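Local coordinates for protein NalP translocator (Neisseria meningitidis, PDB 1UYN) that forms the outer-membrane translocator domain of an autotransporter, a beta-barrel providing a hydrophilic pore through which the passenger protease domain passes to the bacterial surface, at residues K215-Q218 against A224-F227; F227-V232 against L284-Y289; L29-D34 against I46-Q51. All coordinates share one frame; numbering follows the deposited sequence.

Contact 1 (K215-Q218 against A224-F227)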
loop_
_atom_site.group_PDB
_atom_site.type_symbol
_atom_site.label_atom_id
_atom_site.label_comp_id
_atom_site.label_asym_id
_atom_site.label_seq_id
_atom_site.Cartn_x
_atom_site.Cartn_y
_atom_site.Cartn_z
ATOM N N LYS A 215 3.767 1.652 -17.459
ATOM C CA LYS A 215 4.395 2.912 -17.034
ATOM C C LYS A 215 5.004 3.550 -18.279
ATOM O O LYS A 215 5.792 2.930 -18.981
ATOM C CB LYS A 215 5.458 2.679 -15.967
ATOM C CG LYS A 215 6.096 3.969 -15.389
ATOM C CD LYS A 215 6.983 3.646 -14.168
ATOM C CE LYS A 215 8.209 4.565 -14.026
ATOM N NZ LYS A 215 8.431 5.029 -12.587
ATOM N N LEU A 216 4.592 4.773 -18.566
ATOM C CA LEU A 216 5.032 5.504 -19.743
ATOM C C LEU A 216 5.815 6.673 -19.161
ATOM O O LEU A 216 5.232 7.686 -18.796
ATOM C CB LEU A 216 3.808 5.935 -20.563
ATOM C CG LEU A 216 3.920 6.720 -21.866
ATOM C CD1 LEU A 216 4.632 5.924 -22.985
ATOM C CD2 LEU A 216 2.505 7.160 -22.349
ATOM N N SER A 217 7.115 6.453 -18.944
ATOM C CA SER A 217 8.089 7.521 -18.675
ATOM C C SER A 217 8.407 8.373 -19.933
ATOM O O SER A 217 8.701 7.850 -20.998
ATOM C CB SER A 217 9.387 6.907 -18.119
ATOM O OG SER A 217 9.249 6.495 -16.752
ATOM N N GLN A 218 8.334 9.688 -19.804
ATOM C CA GLN A 218 8.873 10.605 -20.817
ATOM C C GLN A 218 9.819 11.571 -20.106
ATOM O O GLN A 218 9.381 12.375 -19.294
ATOM C CB GLN A 218 7.740 11.380 -21.507
ATOM C CG GLN A 218 8.163 12.557 -22.375
ATOM C CD GLN A 218 8.782 12.113 -23.688
ATOM O OE1 GLN A 218 8.212 11.282 -24.391
ATOM N NE2 GLN A 218 9.953 12.645 -24.008
ATOM N N ALA A 224 14.613 15.755 -15.124
ATOM C CA ALA A 224 13.225 15.479 -14.786
ATOM C C ALA A 224 12.567 14.523 -15.752
ATOM O O ALA A 224 12.919 14.415 -16.925
ATOM C CB ALA A 224 12.424 16.767 -14.677
ATOM N N VAL A 225 11.618 13.798 -15.203
ATOM C CA VAL A 225 10.865 12.799 -15.934
ATOM C C VAL A 225 9.453 12.877 -15.394
ATOM O O VAL A 225 9.263 13.187 -14.232
ATOM C CB VAL A 225 11.441 11.371 -15.743
ATOM C CG1 VAL A 225 11.433 11.004 -14.266
ATOM C CG2 VAL A 225 10.684 10.334 -16.616
ATOM N N LEU A 226 8.500 12.639 -16.293
ATOM C CA LEU A 226 7.084 12.564 -16.007
ATOM C C LEU A 226 6.602 11.176 -16.454
ATOM O O LEU A 226 6.927 10.749 -17.545
ATOM C CB LEU A 226 6.396 13.665 -16.812
ATOM C CG LEU A 226 4.891 13.531 -17.038
ATOM C CD1 LEU A 226 4.151 14.162 -15.874
ATOM C CD2 LEU A 226 4.492 14.164 -18.380
ATOM N N PHE A 227 5.833 10.464 -15.643
ATOM C CA PHE A 227 5.226 9.210 -16.137
ATOM C C PHE A 227 3.733 9.166 -15.961
ATOM O O PHE A 227 3.206 9.794 -15.070
ATOM C CB PHE A 227 5.824 7.964 -15.511
ATOM C CG PHE A 227 6.540 8.224 -14.268
ATOM C CD1 PHE A 227 5.846 8.368 -13.087
ATOM C CD2 PHE A 227 7.934 8.345 -14.261
ATOM C CE1 PHE A 227 6.532 8.612 -11.875
ATOM C CE2 PHE A 227 8.651 8.597 -13.062
ATOM C CZ PHE A 227 7.943 8.725 -11.865
#

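Contact 2 (F227-V232 against L284-Y289)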
loop_
_atom_site.group_PDB
_atom_site.type_symbol
_atom_site.label_atom_id
_atom_site.label_comp_id
_atom_site.label_asym_id
_atom_site.label_seq_id
_atom_site.Cartn_x
_atom_site.Cartn_y
_atom_site.Cartn_z
ATOM N N PHE A 227 5.833 10.464 -15.643
ATOM C CA PHE A 227 5.226 9.210 -16.137
ATOM C C PHE A 227 3.733 9.166 -15.961
ATOM O O PHE A 227 3.206 9.794 -15.070
ATOM C CB PHE A 227 5.824 7.964 -15.511
ATOM C CG PHE A 227 6.540 8.224 -14.268
ATOM C CD1 PHE A 227 5.846 8.368 -13.087
ATOM C CD2 PHE A 227 7.934 8.345 -14.261
ATOM C CE1 PHE A 227 6.532 8.612 -11.875
ATOM C CE2 PHE A 227 8.651 8.597 -13.062
ATOM C CZ PHE A 227 7.943 8.725 -11.865
ATOM N N ALA A 228 3.074 8.456 -16.867
ATOM C CA ALA A 228 1.706 8.054 -16.694
ATOM C C ALA A 228 1.739 6.564 -16.357
ATOM O O ALA A 228 2.642 5.870 -16.798
ATOM C CB ALA A 228 0.929 8.318 -17.951
ATOM N N THR A 229 0.786 6.109 -15.531
ATOM C CA THR A 229 0.597 4.685 -15.181
ATOM C C THR A 229 -0.855 4.262 -15.354
ATOM O O THR A 229 -1.772 4.985 -14.991
ATOM C CB THR A 229 0.923 4.380 -13.701
ATOM O OG1 THR A 229 0.182 5.277 -12.853
ATOM C CG2 THR A 229 2.370 4.611 -13.374
ATOM N N ALA A 230 -1.040 3.055 -15.861
ATOM C CA ALA A 230 -2.342 2.415 -15.915
ATOM C C ALA A 230 -2.136 0.986 -15.425
ATOM O O ALA A 230 -1.146 0.354 -15.763
ATOM C CB ALA A 230 -2.869 2.436 -17.309
ATOM N N GLY A 231 -3.050 0.477 -14.606
ATOM C CA GLY A 231 -2.852 -0.831 -14.009
ATOM C C GLY A 231 -4.128 -1.554 -13.683
ATOM O O GLY A 231 -5.206 -0.986 -13.645
ATOM N N VAL A 232 -3.967 -2.826 -13.389
ATOM C CA VAL A 232 -5.055 -3.729 -13.105
ATOM C C VAL A 232 -4.652 -4.509 -11.848
ATOM O O VAL A 232 -3.477 -4.764 -11.592
ATOM C CB VAL A 232 -5.240 -4.601 -14.337
ATOM C CG1 VAL A 232 -5.756 -5.944 -14.012
ATOM C CG2 VAL A 232 -6.142 -3.889 -15.338
ATOM N N LEU A 284 9.934 14.172 -5.749
ATOM C CA LEU A 284 9.090 13.086 -6.188
ATOM C C LEU A 284 7.634 13.437 -5.981
ATOM O O LEU A 284 7.275 13.844 -4.906
ATOM C CB LEU A 284 9.416 11.871 -5.348
ATOM C CG LEU A 284 9.125 10.593 -6.084
ATOM C CD1 LEU A 284 10.381 10.166 -6.807
ATOM C CD2 LEU A 284 8.642 9.554 -5.146
ATOM N N ALA A 285 6.803 13.265 -7.001
ATOM C CA ALA A 285 5.361 13.493 -6.897
ATOM C C ALA A 285 4.604 12.365 -7.617
ATOM O O ALA A 285 4.833 12.088 -8.769
ATOM C CB ALA A 285 5.007 14.847 -7.493
ATOM N N ARG A 286 3.686 11.713 -6.939
ATOM C CA ARG A 286 2.865 10.703 -7.576
ATOM C C ARG A 286 1.431 10.887 -7.158
ATOM O O ARG A 286 1.180 11.128 -6.014
ATOM C CB ARG A 286 3.360 9.339 -7.160
ATOM C CG ARG A 286 4.265 8.718 -8.183
ATOM C CD ARG A 286 4.703 7.361 -7.832
ATOM N NE ARG A 286 4.077 6.310 -8.646
ATOM C CZ ARG A 286 4.727 5.602 -9.583
ATOM N NH1 ARG A 286 6.007 5.857 -9.873
ATOM N NH2 ARG A 286 4.087 4.659 -10.265
ATOM N N TYR A 287 0.499 10.829 -8.087
ATOM C CA TYR A 287 -0.896 10.730 -7.758
ATOM C C TYR A 287 -1.484 9.572 -8.561
ATOM O O TYR A 287 -1.066 9.298 -9.675
ATOM C CB TYR A 287 -1.636 12.033 -8.068
ATOM C CG TYR A 287 -3.129 11.821 -7.997
ATOM C CD1 TYR A 287 -3.797 11.851 -6.758
ATOM C CD2 TYR A 287 -3.862 11.468 -9.150
ATOM C CE1 TYR A 287 -5.150 11.602 -6.683
ATOM C CE2 TYR A 287 -5.210 11.219 -9.080
ATOM C CZ TYR A 287 -5.856 11.292 -7.849
ATOM O OH TYR A 287 -7.209 11.053 -7.786
ATOM N N SER A 288 -2.490 8.933 -7.985
ATOM C CA SER A 288 -3.061 7.672 -8.446
ATOM C C SER A 288 -4.549 7.601 -8.047
ATOM O O SER A 288 -4.918 7.956 -6.926
ATOM C CB SER A 288 -2.346 6.513 -7.743
ATOM O OG SER A 288 -2.278 5.397 -8.611
ATOM N N TYR A 289 -5.400 7.123 -8.946
ATOM C CA TYR A 289 -6.765 6.766 -8.592
ATOM C C TYR A 289 -7.044 5.286 -8.854
ATOM O O TYR A 289 -6.874 4.843 -9.974
ATOM C CB TYR A 289 -7.724 7.591 -9.454
ATOM C CG TYR A 289 -9.153 7.262 -9.150
ATOM C CD1 TYR A 289 -9.736 7.673 -7.938
ATOM C CD2 TYR A 289 -9.911 6.510 -10.040
ATOM C CE1 TYR A 289 -11.053 7.363 -7.623
ATOM C CE2 TYR A 289 -11.248 6.176 -9.738
ATOM C CZ TYR A 289 -11.805 6.620 -8.539
ATOM O OH TYR A 289 -13.105 6.309 -8.265
#

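Contact 3 (L29-D34 against I46-Q51)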
loop_
_atom_site.group_PDB
_atom_site.type_symbol
_atom_site.label_atom_id
_atom_site.label_comp_id
_atom_site.label_asym_id
_atom_site.label_seq_id
_atom_site.Cartn_x
_atom_site.Cartn_y
_atom_site.Cartn_z
ATOM N N LEU A 29 3.564 -0.918 -0.336
ATOM C CA LEU A 29 4.513 -1.823 -0.966
ATOM C C LEU A 29 4.841 -1.379 -2.422
ATOM O O LEU A 29 5.990 -1.487 -2.880
ATOM C CB LEU A 29 3.954 -3.241 -0.954
ATOM C CG LEU A 29 4.997 -4.297 -1.353
ATOM C CD1 LEU A 29 6.045 -4.509 -0.243
ATOM C CD2 LEU A 29 4.361 -5.577 -1.753
ATOM N N LYS A 30 3.828 -0.891 -3.140
ATOM C CA LYS A 30 4.019 -0.403 -4.507
ATOM C C LYS A 30 5.102 0.658 -4.495
ATOM O O LYS A 30 5.972 0.670 -5.341
ATOM C CB LYS A 30 2.723 0.207 -5.068
ATOM C CG LYS A 30 2.068 -0.519 -6.272
ATOM C CD LYS A 30 0.450 -0.394 -6.244
ATOM C CE LYS A 30 -0.277 -1.752 -5.973
ATOM N NZ LYS A 30 -1.524 -1.663 -5.064
ATOM N N ALA A 31 5.053 1.528 -3.509
ATOM C CA ALA A 31 5.920 2.693 -3.426
ATOM C C ALA A 31 7.411 2.315 -3.234
ATOM O O ALA A 31 8.326 2.918 -3.793
ATOM C CB ALA A 31 5.419 3.604 -2.284
ATOM N N VAL A 32 7.635 1.305 -2.427
ATOM C CA VAL A 32 8.956 0.776 -2.200
ATOM C C VAL A 32 9.471 0.059 -3.463
ATOM O O VAL A 32 10.664 0.088 -3.769
ATOM C CB VAL A 32 8.874 -0.209 -0.993
ATOM C CG1 VAL A 32 10.174 -1.007 -0.770
ATOM C CG2 VAL A 32 8.500 0.561 0.248
ATOM N N SER A 33 8.569 -0.619 -4.166
ATOM C CA SER A 33 8.899 -1.304 -5.421
ATOM C C SER A 33 9.154 -0.312 -6.537
ATOM O O SER A 33 9.921 -0.578 -7.427
ATOM C CB SER A 33 7.760 -2.261 -5.850
ATOM O OG SER A 33 7.920 -2.691 -7.186
ATOM N N ASP A 34 8.488 0.826 -6.511
ATOM C CA ASP A 34 8.746 1.857 -7.502
ATOM C C ASP A 34 10.170 2.407 -7.273
ATOM O O ASP A 34 10.905 2.657 -8.234
ATOM C CB ASP A 34 7.624 2.927 -7.470
ATOM C CG ASP A 34 6.240 2.348 -7.981
ATOM O OD1 ASP A 34 6.264 1.241 -8.604
ATOM O OD2 ASP A 34 5.097 2.906 -7.796
ATOM N N ILE A 46 15.681 8.083 1.183
ATOM C CA ILE A 46 14.392 8.596 0.714
ATOM C C ILE A 46 13.387 8.803 1.851
ATOM O O ILE A 46 13.130 7.891 2.617
ATOM C CB ILE A 46 13.793 7.634 -0.326
ATOM C CG1 ILE A 46 14.877 7.079 -1.288
ATOM C CG2 ILE A 46 12.721 8.348 -1.148
ATOM C CD1 ILE A 46 14.887 5.518 -1.326
ATOM N N ALA A 47 12.830 9.998 1.956
ATOM C CA ALA A 47 11.755 10.288 2.916
ATOM C C ALA A 47 10.489 10.678 2.156
ATOM O O ALA A 47 10.542 11.535 1.273
ATOM C CB ALA A 47 12.167 11.436 3.832
ATOM N N GLN A 48 9.359 10.089 2.530
ATOM C CA GLN A 48 8.118 10.155 1.750
ATOM C C GLN A 48 6.895 10.282 2.673
ATOM O O GLN A 48 6.838 9.679 3.749
ATOM C CB GLN A 48 7.951 8.865 0.917
ATOM C CG GLN A 48 7.968 9.022 -0.569
ATOM C CD GLN A 48 8.489 7.791 -1.322
ATOM O OE1 GLN A 48 7.738 6.871 -1.615
ATOM N NE2 GLN A 48 9.768 7.784 -1.638
ATOM N N THR A 49 5.925 11.075 2.223
ATOM C CA THR A 49 4.542 10.998 2.702
ATOM C C THR A 49 3.551 10.512 1.638
ATOM O O THR A 49 3.407 11.130 0.588
ATOM C CB THR A 49 4.105 12.372 3.159
ATOM O OG1 THR A 49 5.000 12.805 4.173
ATOM C CG2 THR A 49 2.743 12.308 3.863
ATOM N N GLN A 50 2.847 9.426 1.927
ATOM C CA GLN A 50 1.761 8.972 1.058
ATOM C C GLN A 50 0.442 9.284 1.759
ATOM O O GLN A 50 0.264 8.844 2.860
ATOM C CB GLN A 50 1.918 7.480 0.768
ATOM C CG GLN A 50 0.683 6.777 0.202
ATOM C CD GLN A 50 0.856 5.229 0.140
ATOM O OE1 GLN A 50 0.041 4.474 0.711
ATOM N NE2 GLN A 50 1.900 4.770 -0.561
ATOM N N GLN A 51 -0.437 10.090 1.156
ATOM C CA GLN A 51 -1.838 10.268 1.620
ATOM C C GLN A 51 -2.842 9.438 0.780
ATOM O O GLN A 51 -2.699 9.310 -0.418
ATOM C CB GLN A 51 -2.280 11.740 1.598
ATOM C CG GLN A 51 -1.350 12.732 2.315
ATOM C CD GLN A 51 -1.208 12.467 3.835
ATOM O OE1 GLN A 51 -0.211 12.861 4.447
ATOM N NE2 GLN A 51 -2.208 11.828 4.433
#

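Contact 1 (K215-Q218 against A224-F227)
Gln-218 and Leu-226 pair near the turn end of a beta hairpin, where strand 199-219 of the autotransporter barrel returns as its antiparallel neighbour 224-235. They are a hydrogen-bonded pair: Gln-218 N donates to Leu-226 O at 2.9 Å, and Leu-226 N donates to Gln-218 O at 3.1 Å. Both bonds are almost straight at hydrogen, 175° each, but they meet their acceptors differently. The first points almost straight at the carbonyl oxygen, whereas in the second the donor stands above the carbonyl plane. One step along, Ser-217 faces Phe-227 as a non-hydrogen-bonded pair, with their CA atoms 4.2 Å apart, and Phe-227 CA also makes a CA-H...O contact with Leu-216 O at 3.1 Å.

Side chains alternate between the two faces of the sheet. Gln-218 and Leu-226 lie on the outer surface, while Ser-217 and Phe-227 share the inner face with the long arm of Lys-215. With chi1 at -176° the lysine chain leaves trans to its own nitrogen, and bends at chi3 and chi4 swing the amine over the ring. Lys-215 NZ is 3.7 Å from the centroid of the Phe-227 ring and 14° off its normal, the geometry of a cation-pi interaction. The methylene CE of Lys-215 adds a CH-pi contact to the same face, 4.1 Å from the ring centroid of Phe-227. Ser-217 OG approaches the ring obliquely, 3.4 Å from Phe-227 CD2, and Val-225 lays CG2 against Ser-217 CB and the carbonyl of Gln-218. The backbone of Phe-227 is also hydrogen-bonded to Gly-272 of strand 265-278. An ammonium held over an aromatic face on the inner side of the barrel wall would probably be stabilised electrostatically by the pi cloud, while two straight backbone bonds fix the strand register.

Contact 2 (F227-V232 against L284-Y289)
Arg-286 reaches from strand 281-292 to Phe-227 and Thr-229 with the end of its side chain alone. CB, CG and CD come within 4.2 Å of no atom in 227-232; they serve as a stalk, and a bend at chi3 (108°) turns the guanidinium toward that strand. NE lies beside the like-charged Arg-301 of strand 295-307. The contact begins at Arg-286 CZ, 4.2 Å from Phe-227 CE1. The branch Arg-286 NH1 then carries the closest approach, 3.4 Å to Phe-227 CE1 and 4.0 Å to Phe-227 CZ, with the guanidinium and ring planes inclined by 38°. That tilt is too large for a parallel stack, and the group meets the ring obliquely.

The two strands are not neighbours in the barrel: strand 265-278 runs between them, and the nearest CA atoms, those of Thr-229 and Ser-288, are 8.2 Å apart. The contact is therefore made by inward-pointing side chains spanning one intervening strand of the twelve-stranded translocator wall.

The other branch, Arg-286 NH2, sits 3.6 Å from Thr-229 CG2. The methyl takes this place because CG2 is anti to the carbonyl carbon of Thr-229 (OG1 chi1 53°), and the threonine and arginine side chains cross at about a right angle. NH2 also forms a salt bridge with Asp-34 OD2, at the end of the helix lying in the pore, and this carboxylate would be expected to offset part of the positive charge gathered here. Lys-215 brings a further like charge close to NH1.

Contact 3 (L29-D34 against I46-Q51)
Ala-31 of the pore helix turns its methyl toward Gln-48 and Gln-50 of strand 43-57, and this is where the two segments come closest. Ala-31 CB is 4.1 Å from Gln-48 OE1, and 5.4 Å from Gln-50 CD, so two amide groups approach a single methyl from alternate residues of the strand, whose side chains point to the same face. Both glutamines have chains extended beyond CG; in Gln-50 a chi1 of 164° directs the chain away from its own nitrogen and carries the amide across the gap between strand and helix. Only 88 Å² is buried between the segments, so the contact is light; its strand side is polar because two glutamines supply it.

Helix 12-34 threads the lumen of the twelve-stranded barrel, so each of its sides faces a different part of the wall. The side turned away from this contact packs more closely: Leu-29 and Val-32 are buried and rest on Phe-110, and Leu-29 also on Leu-126. Backbone bonds such as Asp-34 N to Lys-30 O, at 2.8 Å, keep this last turn helical.

Toward strand 43-57, by contrast, the packing is sparse. The backbones stay well apart, with the nearest CA atoms, those of Ala-31 and Gln-50, 8.8 Å from each other, and both Ala-31 and Gln-48 remain partly exposed. Arg-301 of strand 295-307 touches Ala-31, Gln-48 and Gln-50 together, and Lys-30 directs its amine away from the strand to a salt bridge with Glu-233. On the outer side of the same strand, Thr-49 OG1 is hydrogen-bonded to Gln-70, one of the residues lining the site of the bound detergent.

In the fold
Along the chain contact 3 comes first, joining helix 12-34 to strand 43-57; contact 1 follows at the hairpin of strands 199-219 and 224-235, and contact 2 starts on Phe-227 before reaching strand 281-292. All three involve one closed antiparallel barrel. The centres of contacts 1 and 2 are about 10 Å apart, those of 2 and 3 about 12 Å, and those of 1 and 3 about 17 Å. Contacts 1 and 3 do not touch, their nearest atoms being about 6 Å apart. Contact 2 is joined to contact 1 by the shared Phe-227 and to contact 3 by the salt bridge of Arg-286 with Asp-34, which ties the wall to the pore helix.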